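Epimerase family protein SDR39U1 (Homo sapiens, PDB 4B4O) binds NADPH and is a putative NADP-dependent oxidoreductase of the NAD(P)-dependent epimerase/dehydratase family. Local coordinates at residues Thr28-Lys33 and Ile39-Leu44. The protein carries 3 engineered substitutions. Sequence-based numbering, arbitrary orientation.
With NDP (NADPH dihydro-nicotinamide-adenine-dinucleotide phosphate), chain I.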
# COMPACT_ATOMS: atom_id res chain seq x y z
N THR A 28 -13.10 7.34 -11.85
CA THR A 28 -14.33 7.22 -11.04
C THR A 28 -13.97 6.45 -9.77
O THR A 28 -13.24 5.50 -9.83
CB THR A 28 -15.44 6.47 -11.82
OG1 THR A 28 -15.69 7.11 -13.07
CG2 THR A 28 -16.74 6.44 -11.06
N LEU A 29 -14.46 6.90 -8.62
CA LEU A 29 -14.14 6.22 -7.35
C LEU A 29 -15.29 5.33 -6.92
O LEU A 29 -16.44 5.63 -7.21
CB LEU A 29 -13.83 7.24 -6.24
CG LEU A 29 -12.90 8.41 -6.57
CD1 LEU A 29 -12.73 9.31 -5.37
CD2 LEU A 29 -11.55 7.90 -7.05
N VAL A 30 -14.98 4.23 -6.26
CA VAL A 30 -15.99 3.49 -5.50
C VAL A 30 -15.78 3.83 -4.02
O VAL A 30 -14.66 3.76 -3.52
CB VAL A 30 -15.96 1.96 -5.71
CG1 VAL A 30 -17.18 1.33 -5.08
CG2 VAL A 30 -15.92 1.64 -7.19
N SER A 31 -16.86 4.20 -3.35
CA SER A 31 -16.77 4.71 -1.99
C SER A 31 -17.98 4.26 -1.19
O SER A 31 -19.02 3.93 -1.76
CB SER A 31 -16.71 6.25 -2.04
OG SER A 31 -16.84 6.82 -0.76
N ARG A 32 -17.86 4.27 0.13
CA ARG A 32 -19.00 4.01 1.00
C ARG A 32 -20.00 5.15 1.01
O ARG A 32 -21.16 4.96 1.33
CB ARG A 32 -18.55 3.74 2.42
CG ARG A 32 -17.94 2.36 2.60
CD ARG A 32 -17.27 2.25 3.95
NE ARG A 32 -16.21 3.23 4.08
CZ ARG A 32 -15.57 3.52 5.19
NH1 ARG A 32 -15.83 2.87 6.31
NH2 ARG A 32 -14.64 4.45 5.16
N LYS A 33 -19.54 6.35 0.68
CA LYS A 33 -20.37 7.55 0.73
C LYS A 33 -20.52 8.09 -0.69
O LYS A 33 -19.54 8.15 -1.43
CB LYS A 33 -19.76 8.59 1.70
CG LYS A 33 -20.44 8.75 3.09
CD LYS A 33 -20.91 7.45 3.77
CE LYS A 33 -21.69 7.69 5.07
NZ LYS A 33 -22.53 6.50 5.42
N ILE A 39 -19.21 6.19 -7.39
CA ILE A 39 -20.36 5.35 -7.13
C ILE A 39 -20.14 4.61 -5.82
O ILE A 39 -19.01 4.39 -5.41
CB ILE A 39 -20.65 4.36 -8.31
CG1 ILE A 39 -19.55 3.29 -8.46
CG2 ILE A 39 -20.75 5.11 -9.64
CD1 ILE A 39 -19.92 2.12 -9.35
N THR A 40 -21.22 4.22 -5.16
CA THR A 40 -21.13 3.48 -3.90
C THR A 40 -21.02 1.98 -4.11
O THR A 40 -21.32 1.46 -5.19
CB THR A 40 -22.34 3.76 -3.00
OG1 THR A 40 -23.51 3.30 -3.66
CG2 THR A 40 -22.48 5.24 -2.72
N TRP A 41 -20.61 1.27 -3.06
CA TRP A 41 -20.54 -0.21 -3.09
C TRP A 41 -21.90 -0.81 -3.30
O TRP A 41 -22.05 -1.75 -4.08
CB TRP A 41 -19.90 -0.75 -1.81
CG TRP A 41 -18.46 -0.31 -1.72
CD1 TRP A 41 -17.94 0.73 -0.96
CD2 TRP A 41 -17.31 -0.80 -2.50
NE1 TRP A 41 -16.60 0.89 -1.17
CE2 TRP A 41 -16.16 0.01 -2.08
CE3 TRP A 41 -17.13 -1.79 -3.44
CZ2 TRP A 41 -14.90 -0.21 -2.59
CZ3 TRP A 41 -15.85 -2.00 -3.95
CH2 TRP A 41 -14.76 -1.23 -3.54
N ASP A 42 -22.90 -0.25 -2.64
CA ASP A 42 -24.27 -0.71 -2.81
C ASP A 42 -24.72 -0.57 -4.26
O ASP A 42 -25.41 -1.44 -4.79
CB ASP A 42 -25.24 0.05 -1.89
CG ASP A 42 -25.05 -0.30 -0.42
OD1 ASP A 42 -24.33 -1.28 -0.11
OD2 ASP A 42 -25.64 0.41 0.42
N GLU A 43 -24.33 0.53 -4.89
CA GLU A 43 -24.69 0.78 -6.27
C GLU A 43 -23.98 -0.18 -7.21
O GLU A 43 -24.58 -0.65 -8.16
CB GLU A 43 -24.43 2.25 -6.62
CG GLU A 43 -24.41 2.66 -8.11
CD GLU A 43 -24.40 4.20 -8.22
OE1 GLU A 43 -23.92 4.90 -7.26
OE2 GLU A 43 -24.90 4.75 -9.25
N LEU A 44 -22.71 -0.48 -6.95
CA LEU A 44 -21.97 -1.45 -7.75
C LEU A 44 -22.60 -2.84 -7.72
O LEU A 44 -22.65 -3.52 -8.73
CB LEU A 44 -20.52 -1.53 -7.28
CG LEU A 44 -19.60 -2.55 -7.94
CD1 LEU A 44 -19.26 -2.11 -9.36
CD2 LEU A 44 -18.36 -2.69 -7.10
PA NDP I . -6.60 4.78 3.44
O1A NDP I . -7.11 4.33 4.83
O2A NDP I . -6.14 6.23 3.20
O5B NDP I . -7.74 4.61 2.28
C5B NDP I . -8.66 3.54 2.46
C4B NDP I . -9.94 3.90 1.75
O4B NDP I . -10.76 2.73 1.75
C3B NDP I . -10.70 5.02 2.47
O3B NDP I . -10.59 6.31 1.80
C2B NDP I . -12.15 4.55 2.46
O2B NDP I . -12.88 5.10 1.38
C1B NDP I . -12.06 3.08 2.21
N9A NDP I . -12.29 2.43 3.50
C8A NDP I . -11.80 2.70 4.76
N7A NDP I . -12.37 1.81 5.67
C5A NDP I . -13.22 1.01 4.98
C6A NDP I . -14.12 -0.12 5.26
N6A NDP I . -14.24 -0.62 6.51
N1A NDP I . -14.82 -0.66 4.24
C2A NDP I . -14.70 -0.15 2.98
N3A NDP I . -13.88 0.86 2.63
C4A NDP I . -13.15 1.42 3.57
O3 NDP I . -5.45 3.68 3.13
PN NDP I . -4.23 3.92 2.12
O1N NDP I . -4.69 4.84 1.00
O2N NDP I . -3.01 4.32 2.90
O5D NDP I . -3.96 2.40 1.55
C5D NDP I . -5.04 1.85 0.75
C4D NDP I . -4.95 0.34 0.64
O4D NDP I . -3.57 0.06 0.48
C3D NDP I . -5.40 -0.42 1.91
O3D NDP I . -6.12 -1.64 1.54
C2D NDP I . -4.09 -0.71 2.64
O2D NDP I . -3.97 -1.94 3.36
C1D NDP I . -3.11 -0.83 1.50
N1N NDP I . -1.72 -0.54 1.88
C2N NDP I . -1.37 0.64 2.42
C3N NDP I . -0.06 0.90 2.77
C7N NDP I . 0.27 2.23 3.34
O7N NDP I . -0.54 3.14 3.19
N7N NDP I . 1.42 2.42 3.99
C4N NDP I . 1.02 -0.10 2.52
C5N NDP I . 0.53 -1.34 1.93
C6N NDP I . -0.81 -1.50 1.63
P2B NDP I . -14.42 5.64 1.64
O1X NDP I . -15.30 4.41 1.71
O2X NDP I . -14.41 6.46 2.97
O3X NDP I . -14.55 6.44 0.31
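Trp41 lays its indole across Val30, whose CG1 methyl lies 3.3 Å from the centroid of the six-membered ring and only 12° off the ring normal, a CH-pi contact over the face. Val30 presents this methyl because CG1 is anti to its backbone N (chi1 -170°); its other branch, CG2, runs beside Ile39 CG1 on the same side of the sheet. With an alanine at Trp41, the Val30 CG1 methyl is likely to lose its aromatic cover, and a gap to open toward Ala59 and helix 72-95, whose Thr85 and Leu89 also touch the indole. Parallel pairing is established by two backbone bonds flanking Val30: Ile39 N donates to Leu29 O (2.8 Å), and Ser31 N to Ile39 O (3.0 Å). At the N-cap of helix 41-47, Thr40 OG1 accepts from Glu43 N (3.1 Å), while a weak return bond from Thr40 N to Glu43 OE1 completes a capping box. Beyond Val30, Ser31 and Arg32 meet the cofactor's 2'-phosphate. Ser31 OG donates to NDP O3X (2.6 Å) and accepts from Lys33 N in an ST turn, whereas Arg32 N and NE both donate to NDP O1X, the latter nearly straight at 170°. The Arg32 guanidinium also lies over the adenine, with NDP C5A 3.4 Å above the guanidinium plane. Such phosphate recognition at the C-terminal end of strand 26-31, the second strand of the Rossmann fold, is characteristic of NADP-binding members.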